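Local atomic coordinates of dipeptidase AC. Metallo peptidase. MEROPS family M19 (Rhodobacter sphaeroides, PDB entry 3LY0), a protein that probably hydrolyses dipeptides as a zinc-dependent metallodipeptidase and here holds a phosphinate mimic of L-Ala-D-Ala at its two-zinc site. Residues I57-P62 with Q93-A98; G112-C117 with G130-I135; G274-E279 with G309-Q314. All coordinates share one frame; numbering follows the deposited sequence.

Interaction 1: I57-P62 with Q93-A98; sequences IYVPSP and QPVALA. With LY0 ((2R)-3-[(R)-[(1R)-1-aminoethyl](hydroxy)phosphoryl]-2-methylpropanoic acid), chain C.
Residues 57-62 leave the end of strand 50-57 and run past helix 89-109, which meets them through residues 93-98. The contact is purely apolar, and no hydrogen bond crosses it. It is tightest at Ile57. The CG2 methyl of Ile57, anti to its backbone N, lies 3.7 Å from Ala96 CA and also touches the methyl of Ala96. The small alanine lets the helix backbone come this close. Phe154 of helix 149-157 and Leu17 of helix 16-22 add to the packing here, so this end is buried. Toward Pro60 the fit loosens. Val59 CG2 lies beside its own backbone N, anti to the carbonyl carbon, and stands 4.1 Å from Val95 CG1. The two valines cross obliquely. The same Val95 methyl sits 4.3 Å from Pro60 CD, and both Val95 and Pro60 are partly exposed.

Tyr58 turns away from the helix, toward the inhibitor. Its first torsion, chi1 142°, is not a staggered one. One face of the ring receives the inhibitor amine, with N1 3.4 Å above the plane and nearest to CD2, offset toward the rim. The C1 methyl of the inhibitor lies 3.7 Å from Tyr58 CZ. On the opposite face sits the backbone N of Pro60. Tyr58 OH is hydrogen-bonded to His65 ND1, which is likely to steady the far end of the ring. An alanine here, lacking the ring and hydroxyl, would probably hold the amine and methyl end of the inhibitor less firmly and leave His65 less well placed. The outer, helix-facing side and the inner, ligand-facing side of 57-62 match the plan of a TIM-barrel-like metallopeptidase of family M19, in which residues following a strand's C-terminal end line the active site.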
loop_
_atom_site.group_PDB
_atom_site.type_symbol
_atom_site.label_atom_id
_atom_site.label_comp_id
_atom_site.label_asym_id
_atom_site.label_seq_id
_atom_site.Cartn_x
_atom_site.Cartn_y
_atom_site.Cartn_z
ATOM N N ILE A 57 -4.331 7.987 1.035
ATOM C CA ILE A 57 -4.211 9.379 1.432
ATOM C C ILE A 57 -2.928 9.455 2.246
ATOM O O ILE A 57 -2.843 8.885 3.331
ATOM C CB ILE A 57 -5.410 9.790 2.298
ATOM C CG1 ILE A 57 -6.707 9.745 1.476
ATOM C CG2 ILE A 57 -5.180 11.164 2.937
ATOM C CD1 ILE A 57 -7.954 9.779 2.310
ATOM N N TYR A 58 -1.926 10.141 1.708
ATOM C CA TYR A 58 -0.612 10.226 2.328
ATOM C C TYR A 58 -0.185 11.682 2.317
ATOM O O TYR A 58 -0.254 12.330 1.280
ATOM C CB TYR A 58 0.386 9.338 1.570
ATOM C CG TYR A 58 1.782 9.903 1.431
ATOM C CD1 TYR A 58 2.692 9.851 2.484
ATOM C CD2 TYR A 58 2.193 10.478 0.238
ATOM C CE1 TYR A 58 3.966 10.375 2.349
ATOM C CE2 TYR A 58 3.463 10.988 0.089
ATOM C CZ TYR A 58 4.344 10.944 1.145
ATOM O OH TYR A 58 5.614 11.461 0.975
ATOM N N VAL A 59 0.228 12.193 3.476
ATOM C CA VAL A 59 0.592 13.599 3.616
ATOM C C VAL A 59 2.099 13.757 3.438
ATOM O O VAL A 59 2.876 13.259 4.249
ATOM C CB VAL A 59 0.168 14.143 5.004
ATOM C CG1 VAL A 59 0.632 15.585 5.188
ATOM C CG2 VAL A 59 -1.331 14.028 5.180
ATOM N N PRO A 60 2.528 14.443 2.363
ATOM C CA PRO A 60 3.978 14.592 2.155
ATOM C C PRO A 60 4.630 15.574 3.122
ATOM O O PRO A 60 4.011 16.553 3.537
ATOM C CB PRO A 60 4.076 15.158 0.733
ATOM C CG PRO A 60 2.739 14.883 0.101
ATOM C CD PRO A 60 1.745 14.919 1.214
ATOM N N SER A 61 5.891 15.304 3.456
ATOM C CA SER A 61 6.723 16.232 4.215
ATOM C C SER A 61 7.273 17.311 3.286
ATOM O O SER A 61 7.266 17.140 2.065
ATOM C CB SER A 61 7.888 15.478 4.860
ATOM O OG SER A 61 7.462 14.736 5.984
ATOM N N PRO A 62 7.767 18.426 3.860
ATOM C CA PRO A 62 8.299 19.525 3.040
ATOM C C PRO A 62 9.392 19.063 2.076
ATOM O O PRO A 62 9.419 19.509 0.922
ATOM C CB PRO A 62 8.857 20.496 4.083
ATOM C CG PRO A 62 7.999 20.257 5.293
ATOM C CD PRO A 62 7.765 18.761 5.294
ATOM N N GLN A 93 -4.540 17.714 8.545
ATOM C CA GLN A 93 -5.962 17.585 8.226
ATOM C C GLN A 93 -6.409 18.213 6.904
ATOM O O GLN A 93 -7.127 17.574 6.147
ATOM C CB GLN A 93 -6.851 18.008 9.405
ATOM C CG GLN A 93 -6.879 16.934 10.475
ATOM C CD GLN A 93 -7.662 17.308 11.704
ATOM O OE1 GLN A 93 -7.967 18.481 11.938
ATOM N NE2 GLN A 93 -7.990 16.306 12.515
ATOM N N PRO A 94 -5.975 19.444 6.605
ATOM C CA PRO A 94 -6.377 20.023 5.317
ATOM C C PRO A 94 -5.865 19.202 4.127
ATOM O O PRO A 94 -6.538 19.096 3.096
ATOM C CB PRO A 94 -5.734 21.420 5.348
ATOM C CG PRO A 94 -5.598 21.732 6.807
ATOM C CD PRO A 94 -5.287 20.420 7.472
ATOM N N VAL A 95 -4.686 18.602 4.267
ATOM C CA VAL A 95 -4.112 17.849 3.152
ATOM C C VAL A 95 -4.889 16.545 2.985
ATOM O O VAL A 95 -5.236 16.160 1.865
ATOM C CB VAL A 95 -2.593 17.575 3.338
ATOM C CG1 VAL A 95 -2.065 16.742 2.183
ATOM C CG2 VAL A 95 -1.820 18.883 3.428
ATOM N N ALA A 96 -5.183 15.883 4.101
ATOM C CA ALA A 96 -5.933 14.633 4.070
ATOM C C ALA A 96 -7.345 14.890 3.542
ATOM O O ALA A 96 -7.887 14.086 2.775
ATOM C CB ALA A 96 -5.990 14.000 5.452
ATOM N N LEU A 97 -7.962 15.994 3.967
ATOM C CA LEU A 97 -9.272 16.359 3.422
ATOM C C LEU A 97 -9.202 16.615 1.918
ATOM O O LEU A 97 -10.103 16.217 1.189
ATOM C CB LEU A 97 -9.872 17.571 4.142
ATOM C CG LEU A 97 -10.391 17.334 5.559
ATOM C CD1 LEU A 97 -10.905 18.641 6.136
ATOM C CD2 LEU A 97 -11.502 16.287 5.569
ATOM N N ALA A 98 -8.154 17.290 1.455
ATOM C CA ALA A 98 -8.007 17.532 0.025
ATOM C C ALA A 98 -7.979 16.212 -0.736
ATOM O O ALA A 98 -8.662 16.044 -1.743
ATOM C CB ALA A 98 -6.749 18.350 -0.261
HETATM P P LY0 C . 5.128 5.325 -0.519
HETATM C C1 LY0 C . 5.690 8.055 -0.713
HETATM N N1 LY0 C . 3.336 7.321 -0.456
HETATM C C2 LY0 C . 4.638 7.012 -1.020
HETATM C C4 LY0 C . 6.553 4.752 -1.527
HETATM C C5 LY0 C . 7.692 4.154 -0.749
HETATM C C6 LY0 C . 7.239 3.152 0.278
HETATM C C7 LY0 C . 8.857 3.703 -1.592
HETATM O O31 LY0 C . 3.901 4.470 -0.730
HETATM O O32 LY0 C . 5.471 5.331 1.007
HETATM O O61 LY0 C . 8.113 2.750 1.234
HETATM O O62 LY0 C . 6.077 2.711 0.290
#

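Interaction 2: G112-C117 with G130-I135; sequences GRFKVC and GIVSGI
This is a parallel strand pairing within a right-handed beta-alpha-beta crossover. Strand 114-116 runs beside strand 132-139, and helix 120-129 connects them. The short segments 114-116 and 132-135 have directions 25° apart. Four backbone hydrogen bonds join residues 113-117 to 132-134. The straightest is Cys117 N to Gly134 O, 2.8 Å with an angle of 165° at the hydrogen. Lys115 lies between two residues of the other strand: its N donates to Val132 O at 2.8 Å, nearly along the C=O axis, and its O accepts from Gly134 N in the carbonyl plane. The bond from Val132 N to Arg113 O is longer, 3.1 Å, and the donor sits above the carbonyl plane. Arg113 O also takes a hydrogen from a water that bridges to Gly130 O. Gly130 closes the preceding helix with a Schellman motif.

Phe114 and Val132 share one face of the sheet. Phe114 CG is anti to the backbone N, chi1 174°, and this swings the ring along the neighbouring strand. Its CD1 lies 3.7 Å from Val132 CG1, with Val132 CB at the ring edge and in plane. Farther on, Phe114 CZ is 4.0 Å from Gly134 CA. A side chain at Gly134 would clash with this atom. Ser133 is on the other face, where its CB meets Cys117 SG at 3.8 Å. Ile131 CG2 packs 3.4 Å from Gly112 O at the exposed end. The hydrogen bonds between the two segments are thus all backbone to backbone, while the Phe114 ring packs on Val132 and on the backbone up to Gly134, where a glycine permits the close fit.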
loop_
_atom_site.group_PDB
_atom_site.type_symbol
_atom_site.label_atom_id
_atom_site.label_comp_id
_atom_site.label_asym_id
_atom_site.label_seq_id
_atom_site.Cartn_x
_atom_site.Cartn_y
_atom_site.Cartn_z
ATOM N N GLY A 112 -20.048 6.372 -12.680
ATOM C CA GLY A 112 -20.375 4.979 -12.434
ATOM C C GLY A 112 -19.311 3.956 -12.799
ATOM O O GLY A 112 -19.484 2.764 -12.540
ATOM N N ARG A 113 -18.218 4.405 -13.411
ATOM C CA ARG A 113 -17.141 3.502 -13.820
ATOM C C ARG A 113 -16.115 3.262 -12.713
ATOM O O ARG A 113 -15.219 2.423 -12.852
ATOM C CB ARG A 113 -16.442 4.052 -15.059
ATOM C CG ARG A 113 -17.325 4.062 -16.295
ATOM C CD ARG A 113 -16.557 4.580 -17.487
ATOM N NE ARG A 113 -16.272 6.003 -17.365
ATOM C CZ ARG A 113 -15.256 6.610 -17.969
ATOM N NH1 ARG A 113 -14.426 5.909 -18.728
ATOM N NH2 ARG A 113 -15.066 7.912 -17.809
ATOM N N PHE A 114 -16.263 4.004 -11.620
ATOM C CA PHE A 114 -15.386 3.877 -10.459
ATOM C C PHE A 114 -16.267 4.032 -9.239
ATOM O O PHE A 114 -17.160 4.877 -9.225
ATOM C CB PHE A 114 -14.326 4.977 -10.479
ATOM C CG PHE A 114 -13.451 5.022 -9.238
ATOM C CD1 PHE A 114 -12.520 4.022 -8.989
ATOM C CD2 PHE A 114 -13.549 6.071 -8.343
ATOM C CE1 PHE A 114 -11.697 4.067 -7.864
ATOM C CE2 PHE A 114 -12.727 6.126 -7.211
ATOM C CZ PHE A 114 -11.808 5.119 -6.976
ATOM N N LYS A 115 -16.035 3.221 -8.215
ATOM C CA LYS A 115 -16.842 3.318 -7.002
ATOM C C LYS A 115 -15.970 3.206 -5.766
ATOM O O LYS A 115 -15.183 2.268 -5.649
ATOM C CB LYS A 115 -17.911 2.216 -6.969
ATOM C CG LYS A 115 -18.808 2.283 -5.735
ATOM C CD LYS A 115 -19.780 1.107 -5.658
ATOM C CE LYS A 115 -20.532 1.093 -4.328
ATOM N NZ LYS A 115 -21.334 2.329 -4.096
ATOM N N VAL A 116 -16.137 4.148 -4.841
ATOM C CA VAL A 116 -15.531 4.042 -3.520
ATOM C C VAL A 116 -16.351 3.039 -2.715
ATOM O O VAL A 116 -17.541 3.247 -2.479
ATOM C CB VAL A 116 -15.466 5.406 -2.812
ATOM C CG1 VAL A 116 -14.928 5.244 -1.398
ATOM C CG2 VAL A 116 -14.596 6.361 -3.608
ATOM N N CYS A 117 -15.726 1.930 -2.340
ATOM C CA CYS A 117 -16.427 0.855 -1.654
ATOM C C CYS A 117 -16.202 0.882 -0.155
ATOM O O CYS A 117 -15.096 1.175 0.318
ATOM C CB CYS A 117 -15.991 -0.504 -2.201
ATOM S SG CYS A 117 -16.428 -0.805 -3.935
ATOM N N GLY A 130 -17.334 -5.282 -13.503
ATOM C CA GLY A 130 -16.272 -4.582 -14.207
ATOM C C GLY A 130 -16.194 -3.091 -13.898
ATOM O O GLY A 130 -15.740 -2.301 -14.726
ATOM N N ILE A 131 -16.647 -2.701 -12.709
ATOM C CA ILE A 131 -16.526 -1.322 -12.247
ATOM C C ILE A 131 -15.279 -1.238 -11.368
ATOM O O ILE A 131 -15.079 -2.077 -10.499
ATOM C CB ILE A 131 -17.749 -0.912 -11.408
ATOM C CG1 ILE A 131 -19.037 -1.058 -12.230
ATOM C CG2 ILE A 131 -17.576 0.498 -10.852
ATOM C CD1 ILE A 131 -20.302 -0.892 -11.410
ATOM N N VAL A 132 -14.420 -0.253 -11.607
ATOM C CA VAL A 132 -13.194 -0.150 -10.813
ATOM C C VAL A 132 -13.548 0.225 -9.373
ATOM O O VAL A 132 -14.310 1.170 -9.135
ATOM C CB VAL A 132 -12.217 0.883 -11.407
ATOM C CG1 VAL A 132 -10.983 1.018 -10.518
ATOM C CG2 VAL A 132 -11.792 0.465 -12.813
ATOM N N SER A 133 -13.015 -0.537 -8.422
ATOM C CA SER A 133 -13.293 -0.295 -7.011
ATOM C C SER A 133 -12.164 0.480 -6.338
ATOM O O SER A 133 -10.990 0.380 -6.720
ATOM C CB SER A 133 -13.538 -1.613 -6.276
ATOM O OG SER A 133 -12.435 -2.497 -6.441
ATOM N N GLY A 134 -12.533 1.254 -5.325
ATOM C CA GLY A 134 -11.550 1.980 -4.542
ATOM C C GLY A 134 -11.836 1.859 -3.066
ATOM O O GLY A 134 -12.975 2.035 -2.643
ATOM N N ILE A 135 -10.805 1.572 -2.278
ATOM C CA ILE A 135 -10.906 1.631 -0.823
ATOM C C ILE A 135 -10.164 2.872 -0.342
ATOM O O ILE A 135 -8.994 3.071 -0.680
ATOM C CB ILE A 135 -10.292 0.383 -0.163
ATOM C CG1 ILE A 135 -11.023 -0.886 -0.613
ATOM C CG2 ILE A 135 -10.307 0.512 1.369
ATOM C CD1 ILE A 135 -10.390 -2.166 -0.110
HETATM O O HOH W 1 -14.866 0.801 -15.158
#

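Interaction 3: G274-E279 with G309-Q314; sequences GRRSAE and GATIPQ. With LY0 ((2R)-3-[(R)-[(1R)-1-aminoethyl](hydroxy)phosphoryl]-2-methylpropanoic acid), chain C.
Arg276 CG is anti to the backbone N, and the chain then bends at chi3, 69°. This carries the guanidinium toward Thr311. Thr311 has OG1 anti to its carbonyl carbon and CG2 anti to its backbone N, so the hydroxyl and the methyl meet different neighbours. OG1 lies 3.2 Å from Arg276 NH1, and the two side chains cross at about a right angle. The stronger partner of the guanidinium is Asp75, which forms a salt bridge with Arg276 NE and is likely to fix its position. Thr311 CG2 lies between Arg276 O and the methyl of Ala278, 3.9 Å from Ala278 CB.

Ala278 is the residue most buried by the contact. Its CB points toward residues 309-314 and comes within 3.3 Å of Ile312 O. Its own carbonyl accepts a hydrogen bond across the contact: Gln314 N donates to Ala278 O at 2.9 Å, in the carbonyl plane and on a lone pair, with an angle of 156° at the hydrogen. Just beside it, Ser277 OG accepts from Glu279 N in an ST turn that spans Ala278.

Both segments are loops of the TIM-barrel-like M19 fold. Residues 274-279 follow helix 267-270, and residues 309-314 follow strand 301-303. The second loop starts at the active site. Gly309 O lies 3.2 Å from C4 of the inhibitor, and Ala310 CB is 4.0 Å from its C7 methyl.

At the outer end, Gln314 CG takes the crowded position between the backbone N and the carbonyl carbon, chi1 65°. The chain beyond it is extended. This lays its amide group alongside Glu279, with OE1 3.8 Å from Glu279 CA. Gln314 and Glu279 are both exposed to solvent.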
loop_
_atom_site.group_PDB
_atom_site.type_symbol
_atom_site.label_atom_id
_atom_site.label_comp_id
_atom_site.label_asym_id
_atom_site.label_seq_id
_atom_site.Cartn_x
_atom_site.Cartn_y
_atom_site.Cartn_z
ATOM N N GLY A 274 19.021 -3.812 -3.507
ATOM C CA GLY A 274 18.330 -2.700 -2.877
ATOM C C GLY A 274 18.434 -1.360 -3.587
ATOM O O GLY A 274 18.163 -0.319 -2.986
ATOM N N ARG A 275 18.815 -1.393 -4.862
ATOM C CA ARG A 275 18.989 -0.181 -5.658
ATOM C C ARG A 275 17.650 0.288 -6.201
ATOM O O ARG A 275 16.697 -0.486 -6.268
ATOM C CB ARG A 275 19.933 -0.442 -6.839
ATOM C CG ARG A 275 21.401 -0.630 -6.479
ATOM C CD ARG A 275 22.236 -0.732 -7.747
ATOM N NE ARG A 275 21.982 0.403 -8.633
ATOM C CZ ARG A 275 22.365 0.466 -9.905
ATOM N NH1 ARG A 275 23.024 -0.547 -10.458
ATOM N NH2 ARG A 275 22.082 1.543 -10.629
ATOM N N ARG A 276 17.588 1.551 -6.611
ATOM C CA ARG A 276 16.350 2.137 -7.130
ATOM C C ARG A 276 16.110 1.916 -8.636
ATOM O O ARG A 276 14.991 2.104 -9.123
ATOM C CB ARG A 276 16.318 3.634 -6.804
ATOM C CG ARG A 276 14.971 4.300 -7.020
ATOM C CD ARG A 276 15.010 5.770 -6.622
ATOM N NE ARG A 276 15.837 6.546 -7.537
ATOM C CZ ARG A 276 15.360 7.245 -8.561
ATOM N NH1 ARG A 276 14.057 7.274 -8.789
ATOM N NH2 ARG A 276 16.184 7.920 -9.348
ATOM N N SER A 277 17.145 1.522 -9.366
ATOM C CA SER A 277 17.059 1.404 -10.824
ATOM C C SER A 277 15.964 0.459 -11.341
ATOM O O SER A 277 15.841 -0.682 -10.889
ATOM C CB SER A 277 18.407 0.970 -11.392
ATOM O OG SER A 277 18.300 0.696 -12.776
ATOM N N ALA A 278 15.190 0.941 -12.310
ATOM C CA ALA A 278 14.165 0.139 -12.967
ATOM C C ALA A 278 14.739 -0.931 -13.902
ATOM O O ALA A 278 13.984 -1.746 -14.442
ATOM C CB ALA A 278 13.209 1.046 -13.742
ATOM N N GLU A 279 16.059 -0.918 -14.108
ATOM C CA GLU A 279 16.709 -1.860 -15.023
ATOM C C GLU A 279 16.943 -3.203 -14.341
ATOM O O GLU A 279 17.988 -3.446 -13.728
ATOM C CB GLU A 279 18.027 -1.280 -15.552
ATOM C CG GLU A 279 18.827 -2.246 -16.419
ATOM C CD GLU A 279 20.183 -1.686 -16.822
ATOM O OE1 GLU A 279 21.104 -2.489 -17.088
ATOM O OE2 GLU A 279 20.328 -0.443 -16.860
ATOM N N GLY A 309 3.713 5.766 -6.411
ATOM C CA GLY A 309 4.450 6.070 -5.194
ATOM C C GLY A 309 5.938 5.752 -5.245
ATOM O O GLY A 309 6.692 6.214 -4.393
ATOM N N ALA A 310 6.371 4.979 -6.236
ATOM C CA ALA A 310 7.753 4.508 -6.310
ATOM C C ALA A 310 8.149 4.178 -7.740
ATOM O O ALA A 310 7.297 3.989 -8.599
ATOM C CB ALA A 310 7.918 3.274 -5.438
ATOM N N THR A 311 9.449 4.082 -7.991
ATOM C CA THR A 311 9.926 3.556 -9.268
ATOM C C THR A 311 9.717 2.045 -9.273
ATOM O O THR A 311 10.045 1.373 -8.292
ATOM C CB THR A 311 11.420 3.851 -9.474
ATOM O OG1 THR A 311 11.619 5.270 -9.457
ATOM C CG2 THR A 311 11.899 3.293 -10.813
ATOM N N ILE A 312 9.187 1.515 -10.376
ATOM C CA ILE A 312 8.874 0.087 -10.475
ATOM C C ILE A 312 9.675 -0.545 -11.628
ATOM O O ILE A 312 10.307 0.178 -12.402
ATOM C CB ILE A 312 7.336 -0.134 -10.624
ATOM C CG1 ILE A 312 6.834 0.387 -11.977
ATOM C CG2 ILE A 312 6.594 0.541 -9.470
ATOM C CD1 ILE A 312 5.327 0.190 -12.216
ATOM N N PRO A 313 9.666 -1.884 -11.739
ATOM C CA PRO A 313 10.505 -2.535 -12.759
ATOM C C PRO A 313 10.122 -2.131 -14.177
ATOM O O PRO A 313 8.946 -1.961 -14.482
ATOM C CB PRO A 313 10.227 -4.032 -12.547
ATOM C CG PRO A 313 9.702 -4.124 -11.126
ATOM C CD PRO A 313 8.919 -2.866 -10.934
ATOM N N GLN A 314 11.123 -1.997 -15.045
ATOM C CA GLN A 314 10.875 -1.610 -16.428
ATOM C C GLN A 314 9.893 -2.541 -17.145
ATOM O O GLN A 314 9.142 -2.099 -18.016
ATOM C CB GLN A 314 12.196 -1.519 -17.205
ATOM C CG GLN A 314 12.925 -2.851 -17.354
ATOM C CD GLN A 314 14.332 -2.702 -17.915
ATOM O OE1 GLN A 314 14.765 -1.602 -18.256
ATOM N NE2 GLN A 314 15.053 -3.817 -18.005
HETATM P P LY0 C . 5.128 5.325 -0.519
HETATM C C1 LY0 C . 5.690 8.055 -0.713
HETATM N N1 LY0 C . 3.336 7.321 -0.456
HETATM C C2 LY0 C . 4.638 7.012 -1.020
HETATM C C4 LY0 C . 6.553 4.752 -1.527
HETATM C C5 LY0 C . 7.692 4.154 -0.749
HETATM C C6 LY0 C . 7.239 3.152 0.278
HETATM C C7 LY0 C . 8.857 3.703 -1.592
HETATM O O31 LY0 C . 3.901 4.470 -0.730
HETATM O O32 LY0 C . 5.471 5.331 1.007
HETATM O O61 LY0 C . 8.113 2.750 1.234
HETATM O O62 LY0 C . 6.077 2.711 0.290
#

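Overall arrangement
The three contacts follow one another along a single chain of the M19 fold, each closing before the next opens. Interactions 1 and 2 are linked in sequence, because helix 89-109 of the first leads into strand 114-116 of the second. Strands 50-57 and 132-139 also pair directly in the same sheet. Interaction 3 comes last and joins two loops of the C-terminal half, one after helix 267-270 and one after strand 301-303. The centres are 23 to 28 Å apart, and none of the contacts touch. Interactions 1 and 3 both reach the inhibitor, so they bring distant parts of the sequence to one pocket. Interaction 2 is structural packing away from it, on a strand that continues to the zinc ligand Glu139.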